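Local coordinates for protein endolysin (Clostridium phage phiCD27, PDB 3QAY) that probably cleaves the bond between N-acetylmuramic acid and L-alanine in the peptidoglycan of Clostridium difficile, as a zinc-bearing N-acetylmuramoyl-L-alanine amidase, at residues Cys5-His10 and Pro71-Gly76; Leu131-Ser136 and Ala141-Ser146. All coordinates share one frame; numbering follows the deposited sequence.

In the fold
Both contacts press a helix against the same mixed beta-sheet, and the side chains that meet in them are mostly buried. Interaction 1 sets the end of helix 64-75 on strand 3-8; interaction 2 sets the short helix 132-135 on strand 140-148. Strand 80-87 runs between these two strands, and a probable hydrogen bond from Asn74 ND2 to Ser136 O links residues 71-76 to residues 131-136. Across both interfaces the chemistry is apolar and free of hydrogen bonds, with interaction 2 burying roughly twice the surface. Polar work lies at the margins: residues 5-10 run on from the strand to a zinc ligand, whereas the polar groups of residues 131-136 bond both within their helical turn and to neighbours such as Lys69.

Interaction 1: residues Cys5-His10 and Pro71-Gly76; sequences CITVGH and PRVNSG. With ZN (zinc ion), chain E.
Val73 meets strand 3-8 with a single methyl, CG2, which bridges two strand residues. CG2 lies 3.9 Å from Thr7 CG2 and 4.1 Å from Cys5 SG, so one helix side chain spans successive residues of the same strand face. With CG1 anti to the backbone N (chi1 169°), CG2 is the branch presented to the strand. The Thr7 and Val73 side chains cross at about a right angle, methyl against methyl, while the sulfur of Cys5 makes a looser apolar contact. Leu81 of the adjoining strand 80-87 touches all three residues and closes the cluster.

Thr7 is divided between two environments: CG2 belongs to the apolar patch, whereas OG1 is hydrogen-bonded to Glu83, which satisfies this buried hydroxyl. Ile6, between the two touching strand residues, packs instead on Ala35 and Leu38 of helix 27-44. At the helix end, Ser75 OG donates to Pro71 O at 3.0 Å, approaching at a C=O...donor angle of 133° and somewhat out of the carbonyl plane.

Beyond the strand the chain turns through Gly9 to His10, whose NE2 binds the zinc ion at 2.0 Å. CD2 and CE1 of His10 both lie 3.0 Å from the metal, which therefore sits evenly between the two flanks of the ring. Glu27 and His85 also bind it, the two imidazoles being turned about 85° to each other, and a water oxygen lies 2.4 Å from the zinc ion. A sheet strand packed between helices and leading directly into a metal-binding histidine is characteristic of zinc-dependent amidases of this family.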
ATOM      1  N   CYS A   5      -1.820  -5.216   9.408  1.00 11.54           N
ATOM      2  CA  CYS A   5      -0.479  -4.651   9.325  1.00 10.98           C
ATOM      3  C   CYS A   5      -0.398  -3.830   8.059  1.00 10.21           C
ATOM      4  O   CYS A   5      -0.780  -4.311   6.995  1.00  9.88           O
ATOM      5  CB  CYS A   5       0.573  -5.749   9.278  1.00 11.04           C
ATOM      6  SG  CYS A   5       2.286  -5.133   9.210  1.00 11.76           S
ATOM      7  N   ILE A   6       0.076  -2.590   8.181  1.00  9.62           N
ATOM      8  CA  ILE A   6       0.336  -1.747   7.021  1.00  9.02           C
ATOM      9  C   ILE A   6       1.834  -1.497   6.953  1.00  8.98           C
ATOM     10  O   ILE A   6       2.408  -0.904   7.870  1.00  9.31           O
ATOM     11  CB  ILE A   6      -0.386  -0.381   7.100  1.00  8.68           C
ATOM     12  CG1 ILE A   6      -1.897  -0.561   7.190  1.00  8.92           C
ATOM     13  CG2 ILE A   6      -0.059   0.475   5.872  1.00  8.50           C
ATOM     14  CD1 ILE A   6      -2.642   0.742   7.476  1.00  7.38           C
ATOM     15  N   THR A   7       2.473  -1.979   5.890  1.00  8.49           N
ATOM     16  CA  THR A   7       3.860  -1.639   5.632  1.00  8.44           C
ATOM     17  C   THR A   7       3.923  -0.537   4.581  1.00  7.93           C
ATOM     18  O   THR A   7       3.107  -0.502   3.664  1.00  7.29           O
ATOM     19  CB  THR A   7       4.680  -2.844   5.158  1.00  8.35           C
ATOM     20  OG1 THR A   7       4.114  -3.382   3.964  1.00  9.67           O
ATOM     21  CG2 THR A   7       4.721  -3.923   6.225  1.00  8.53           C
ATOM     22  N   VAL A   8       4.876   0.379   4.745  1.00  7.88           N
ATOM     23  CA  VAL A   8       5.178   1.366   3.722  1.00  7.59           C
ATOM     24  C   VAL A   8       6.317   0.820   2.872  1.00  7.82           C
ATOM     25  O   VAL A   8       7.370   0.447   3.393  1.00  7.36           O
ATOM     26  CB  VAL A   8       5.574   2.719   4.340  1.00  8.25           C
ATOM     27  CG1 VAL A   8       6.175   3.648   3.293  1.00  7.09           C
ATOM     28  CG2 VAL A   8       4.355   3.360   5.020  1.00  8.22           C
ATOM     29  N   GLY A   9       6.088   0.758   1.564  1.00  7.47           N
ATOM     30  CA  GLY A   9       7.089   0.285   0.633  1.00  7.66           C
ATOM     31  C   GLY A   9       8.288   1.208   0.554  1.00  7.94           C
ATOM     32  O   GLY A   9       8.167   2.423   0.737  1.00  8.13           O
ATOM     33  N   HIS A  10       9.451   0.607   0.310  1.00  8.61           N
ATOM     34  CA  HIS A  10      10.711   1.317   0.088  1.00  8.98           C
ATOM     35  C   HIS A  10      11.270   1.934   1.364  1.00  9.49           C
ATOM     36  O   HIS A  10      10.744   1.700   2.452  1.00  9.65           O
ATOM     37  CB  HIS A  10      10.541   2.334  -1.039  1.00  9.17           C
ATOM     38  CG  HIS A  10       9.912   1.742  -2.259  1.00  9.31           C
ATOM     39  ND1 HIS A  10      10.582   0.863  -3.081  1.00 10.66           N
ATOM     40  CD2 HIS A  10       8.661   1.854  -2.764  1.00  9.59           C
ATOM     41  CE1 HIS A  10       9.782   0.487  -4.062  1.00  9.99           C
ATOM     42  NE2 HIS A  10       8.610   1.074  -3.893  1.00  8.85           N
ATOM     43  N   PRO A  71      10.235 -10.299   9.498  1.00 14.95           N
ATOM     44  CA  PRO A  71      10.104 -10.788  10.880  1.00 15.43           C
ATOM     45  C   PRO A  71       9.007 -10.063  11.683  1.00 15.58           C
ATOM     46  O   PRO A  71       8.307 -10.686  12.487  1.00 15.53           O
ATOM     47  CB  PRO A  71      11.491 -10.511  11.488  1.00 16.22           C
ATOM     48  CG  PRO A  71      12.418 -10.401  10.311  1.00 15.89           C
ATOM     49  CD  PRO A  71      11.595  -9.800   9.216  1.00 15.09           C
ATOM     50  N   ARG A  72       8.865  -8.758  11.453  1.00 15.27           N
ATOM     51  CA  ARG A  72       7.864  -7.944  12.144  1.00 15.42           C
ATOM     52  C   ARG A  72       6.457  -8.250  11.648  1.00 14.93           C
ATOM     53  O   ARG A  72       5.523  -8.358  12.446  1.00 15.46           O
ATOM     54  CB  ARG A  72       8.185  -6.450  11.991  1.00 15.21           C
ATOM     55  CG  ARG A  72       9.416  -6.050  12.782  1.00 16.76           C
ATOM     56  CD  ARG A  72       9.871  -4.621  12.515  1.00 18.05           C
ATOM     57  NE  ARG A  72      10.874  -4.214  13.502  1.00 20.09           N
ATOM     58  CZ  ARG A  72      12.149  -4.608  13.509  1.00 21.89           C
ATOM     59  NH1 ARG A  72      12.624  -5.421  12.568  1.00 22.20           N
ATOM     60  NH2 ARG A  72      12.965  -4.178  14.469  1.00 23.59           N
ATOM     61  N   VAL A  73       6.300  -8.391  10.334  1.00 14.41           N
ATOM     62  CA  VAL A  73       5.028  -8.847   9.772  1.00 13.92           C
ATOM     63  C   VAL A  73       4.632 -10.216  10.352  1.00 14.61           C
ATOM     64  O   VAL A  73       3.479 -10.436  10.737  1.00 14.41           O
ATOM     65  CB  VAL A  73       5.080  -8.927   8.226  1.00 13.80           C
ATOM     66  CG1 VAL A  73       3.853  -9.645   7.683  1.00 13.71           C
ATOM     67  CG2 VAL A  73       5.182  -7.534   7.620  1.00 12.42           C
ATOM     68  N   ASN A  74       5.599 -11.122  10.445  1.00 14.72           N
ATOM     69  CA  ASN A  74       5.317 -12.491  10.852  1.00 15.26           C
ATOM     70  C   ASN A  74       5.264 -12.742  12.362  1.00 16.34           C
ATOM     71  O   ASN A  74       4.885 -13.840  12.789  1.00 17.17           O
ATOM     72  CB  ASN A  74       6.324 -13.435  10.187  1.00 15.37           C
ATOM     73  CG  ASN A  74       6.115 -13.532   8.686  1.00 14.42           C
ATOM     74  OD1 ASN A  74       4.988 -13.389   8.194  1.00 12.36           O
ATOM     75  ND2 ASN A  74       7.196 -13.774   7.951  1.00 12.11           N
ATOM     76  N   SER A  75       5.623 -11.743  13.168  1.00 16.50           N
ATOM     77  CA  SER A  75       5.577 -11.879  14.629  1.00 17.64           C
ATOM     78  C   SER A  75       4.336 -11.230  15.259  1.00 17.91           C
ATOM     79  O   SER A  75       4.084 -11.403  16.453  1.00 18.91           O
ATOM     80  CB  SER A  75       6.833 -11.275  15.252  1.00 17.96           C
ATOM     81  OG  SER A  75       6.903  -9.886  14.997  1.00 17.72           O
ATOM     82  N   GLY A  76       3.562 -10.496  14.465  1.00 17.37           N
ATOM     83  CA  GLY A  76       2.439  -9.722  14.987  1.00 17.58           C
ATOM     84  C   GLY A  76       1.080 -10.404  14.998  1.00 17.79           C
ATOM     85  O   GLY A  76       0.114  -9.828  15.489  1.00 18.44           O
TER
HETATM   86 ZN    ZN E 180       6.900   0.800  -4.901  1.00  9.00          ZN
HETATM   87  O   HOH W   1       8.072  -1.199  -5.624  1.00 13.81           O

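Interaction 2: residues Leu131-Ser136 and Ala141-Ser146; sequences LYILNS and AVLIES
Leu143 stretches toward the helical turn because its CG is anti to the backbone N (chi1 -174°), and Leu131 reaches back with CG beside its own N (chi1 -59°). These torsions bring the CD1 methyls of Leu131 and Leu143 to 3.6 Å, the two side chains crossing at about a right angle. The contact lays the short helix 132-135 on strand 140-148, a central strand of the alpha/beta amidase fold, with both elements joined by only a brief connection.

Ile133 adds a second methyl to the same target: its CG2 lies 4.2 Å from Leu143 CD1, again with the side chains crossed. The side chain of Leu143 thus meets the helical turn through CD1, its backbone N lying near Leu134 CD2, while Leu99 and His85 of the neighbouring strands provide further packing. His85 is a zinc ligand, and the Leu143 side chain itself lies about 6 Å from the metal, which places this apolar cluster close to the metal site.

Farther along the helix, Leu134 starts out across the line to the strand, and its extended chain brings CD2 inward to a point 3.7 Å from Ala141 CB. The same methyl lies equally close to Ala141 O, so it rests on strand backbone as well as on a side chain. Ala141 CB also approaches Ile133 O, at 4.0 Å.

The turn is held from within: Leu131 O accepts from both Leu134 N and Asn135 N. At its far end, Ser136 OG donates to Asn135 OD1 over 2.9 Å, the donor lying almost in line with the side-chain C=O at 165°.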
ATOM      1  N   LEU A 131       6.946 -11.611  -5.487  1.00 14.87           N
ATOM      2  CA  LEU A 131       7.277 -10.565  -4.532  1.00 13.76           C
ATOM      3  C   LEU A 131       7.406 -11.160  -3.139  1.00 13.16           C
ATOM      4  O   LEU A 131       6.525 -11.890  -2.686  1.00 12.65           O
ATOM      5  CB  LEU A 131       6.222  -9.458  -4.540  1.00 13.34           C
ATOM      6  CG  LEU A 131       6.015  -8.772  -5.892  1.00 14.16           C
ATOM      7  CD1 LEU A 131       4.864  -7.768  -5.819  1.00 14.17           C
ATOM      8  CD2 LEU A 131       7.292  -8.097  -6.359  1.00 15.25           C
ATOM      9  N   TYR A 132       8.504 -10.833  -2.464  1.00 12.41           N
ATOM     10  CA  TYR A 132       8.777 -11.373  -1.139  1.00 12.23           C
ATOM     11  C   TYR A 132       7.749 -10.939  -0.105  1.00 11.35           C
ATOM     12  O   TYR A 132       7.451 -11.691   0.820  1.00 11.52           O
ATOM     13  CB  TYR A 132      10.189 -11.001  -0.662  1.00 12.37           C
ATOM     14  CG  TYR A 132      10.373  -9.551  -0.255  1.00 11.73           C
ATOM     15  CD1 TYR A 132       9.939  -9.088   0.987  1.00 11.06           C
ATOM     16  CD2 TYR A 132      10.994  -8.642  -1.111  1.00 12.31           C
ATOM     17  CE1 TYR A 132      10.111  -7.761   1.357  1.00 10.36           C
ATOM     18  CE2 TYR A 132      11.171  -7.322  -0.748  1.00 10.64           C
ATOM     19  CZ  TYR A 132      10.735  -6.886   0.486  1.00 10.95           C
ATOM     20  OH  TYR A 132      10.914  -5.566   0.843  1.00 11.35           O
ATOM     21  N   ILE A 133       7.204  -9.732  -0.253  1.00 10.56           N
ATOM     22  CA  ILE A 133       6.257  -9.227   0.729  1.00  9.79           C
ATOM     23  C   ILE A 133       4.971 -10.055   0.678  1.00  9.71           C
ATOM     24  O   ILE A 133       4.244 -10.134   1.669  1.00  9.48           O
ATOM     25  CB  ILE A 133       5.970  -7.709   0.541  1.00  9.54           C
ATOM     26  CG1 ILE A 133       5.374  -7.112   1.823  1.00  9.16           C
ATOM     27  CG2 ILE A 133       5.048  -7.469  -0.661  1.00  9.02           C
ATOM     28  CD1 ILE A 133       6.259  -7.243   3.042  1.00  8.87           C
ATOM     29  N   LEU A 134       4.724 -10.691  -0.468  1.00  9.65           N
ATOM     30  CA  LEU A 134       3.583 -11.586  -0.655  1.00 10.05           C
ATOM     31  C   LEU A 134       3.908 -13.065  -0.415  1.00 10.73           C
ATOM     32  O   LEU A 134       3.129 -13.776   0.210  1.00 11.39           O
ATOM     33  CB  LEU A 134       3.021 -11.418  -2.067  1.00 10.06           C
ATOM     34  CG  LEU A 134       2.554 -10.007  -2.414  1.00  9.54           C
ATOM     35  CD1 LEU A 134       2.090  -9.940  -3.860  1.00  8.60           C
ATOM     36  CD2 LEU A 134       1.452  -9.571  -1.461  1.00  8.87           C
ATOM     37  N   ASN A 135       5.043 -13.536  -0.918  1.00 11.36           N
ATOM     38  CA  ASN A 135       5.375 -14.965  -0.809  1.00 12.10           C
ATOM     39  C   ASN A 135       6.094 -15.379   0.485  1.00 12.58           C
ATOM     40  O   ASN A 135       6.315 -16.569   0.711  1.00 13.37           O
ATOM     41  CB  ASN A 135       6.132 -15.456  -2.053  1.00 12.54           C
ATOM     42  CG  ASN A 135       7.569 -14.939  -2.142  1.00 13.28           C
ATOM     43  OD1 ASN A 135       8.265 -14.786  -1.136  1.00 13.16           O
ATOM     44  ND2 ASN A 135       8.028 -14.706  -3.370  1.00 13.39           N
ATOM     45  N   SER A 136       6.446 -14.411   1.331  1.00 12.41           N
ATOM     46  CA  SER A 136       7.129 -14.708   2.598  1.00 13.06           C
ATOM     47  C   SER A 136       6.382 -14.188   3.815  1.00 12.53           C
ATOM     48  O   SER A 136       6.913 -14.206   4.931  1.00 12.79           O
ATOM     49  CB  SER A 136       8.556 -14.150   2.579  1.00 13.15           C
ATOM     50  OG  SER A 136       9.305 -14.769   1.553  1.00 14.07           O
ATOM     51  N   ALA A 141      -1.880 -11.277   2.200  1.00 10.52           N
ATOM     52  CA  ALA A 141      -1.270  -9.984   1.912  1.00  9.90           C
ATOM     53  C   ALA A 141      -1.719  -9.428   0.570  1.00  9.98           C
ATOM     54  O   ALA A 141      -2.008 -10.187  -0.359  1.00 10.49           O
ATOM     55  CB  ALA A 141       0.237 -10.091   1.948  1.00  9.90           C
ATOM     56  N   VAL A 142      -1.788  -8.098   0.492  1.00  9.38           N
ATOM     57  CA  VAL A 142      -1.970  -7.405  -0.774  1.00  9.10           C
ATOM     58  C   VAL A 142      -1.007  -6.227  -0.867  1.00  8.74           C
ATOM     59  O   VAL A 142      -0.660  -5.608   0.134  1.00  8.53           O
ATOM     60  CB  VAL A 142      -3.430  -6.932  -0.992  1.00  8.96           C
ATOM     61  CG1 VAL A 142      -4.348  -8.128  -1.087  1.00  9.16           C
ATOM     62  CG2 VAL A 142      -3.879  -5.996   0.110  1.00  9.68           C
ATOM     63  N   LEU A 143      -0.551  -5.955  -2.080  1.00  8.58           N
ATOM     64  CA  LEU A 143       0.305  -4.819  -2.331  1.00  8.46           C
ATOM     65  C   LEU A 143      -0.516  -3.840  -3.140  1.00  8.18           C
ATOM     66  O   LEU A 143      -0.938  -4.151  -4.255  1.00  8.36           O
ATOM     67  CB  LEU A 143       1.551  -5.263  -3.085  1.00  8.56           C
ATOM     68  CG  LEU A 143       2.651  -4.231  -3.323  1.00  9.11           C
ATOM     69  CD1 LEU A 143       3.928  -4.926  -3.759  1.00  9.67           C
ATOM     70  CD2 LEU A 143       2.238  -3.187  -4.356  1.00  8.29           C
ATOM     71  N   ILE A 144      -0.764  -2.665  -2.573  1.00  8.06           N
ATOM     72  CA  ILE A 144      -1.590  -1.664  -3.240  1.00  8.29           C
ATOM     73  C   ILE A 144      -0.722  -0.635  -3.957  1.00  8.49           C
ATOM     74  O   ILE A 144       0.136   0.023  -3.342  1.00  7.70           O
ATOM     75  CB  ILE A 144      -2.547  -0.948  -2.261  1.00  8.39           C
ATOM     76  CG1 ILE A 144      -3.363  -1.967  -1.463  1.00  7.84           C
ATOM     77  CG2 ILE A 144      -3.486  -0.016  -3.031  1.00  9.03           C
ATOM     78  CD1 ILE A 144      -4.262  -1.342  -0.400  1.00  7.26           C
ATOM     79  N   GLU A 145      -0.936  -0.531  -5.271  1.00  8.74           N
ATOM     80  CA  GLU A 145      -0.374   0.536  -6.080  1.00  9.34           C
ATOM     81  C   GLU A 145      -1.516   1.525  -6.338  1.00  9.16           C
ATOM     82  O   GLU A 145      -2.245   1.401  -7.328  1.00  8.89           O
ATOM     83  CB  GLU A 145       0.171  -0.029  -7.398  1.00 10.22           C
ATOM     84  CG  GLU A 145       1.231  -1.126  -7.216  1.00 12.19           C
ATOM     85  CD  GLU A 145       2.652  -0.667  -7.516  1.00 15.48           C
ATOM     86  OE1 GLU A 145       2.836   0.445  -8.048  1.00 17.66           O
ATOM     87  OE2 GLU A 145       3.590  -1.438  -7.237  1.00 18.52           O
ATOM     88  N   SER A 146      -1.660   2.495  -5.435  1.00  8.88           N
ATOM     89  CA  SER A 146      -2.850   3.366  -5.379  1.00  9.31           C
ATOM     90  C   SER A 146      -3.071   4.199  -6.636  1.00  9.72           C
ATOM     91  O   SER A 146      -4.208   4.337  -7.103  1.00 10.40           O
ATOM     92  CB  SER A 146      -2.770   4.307  -4.169  1.00  9.13           C
ATOM     93  OG  SER A 146      -2.893   3.599  -2.947  1.00  9.10           O
TER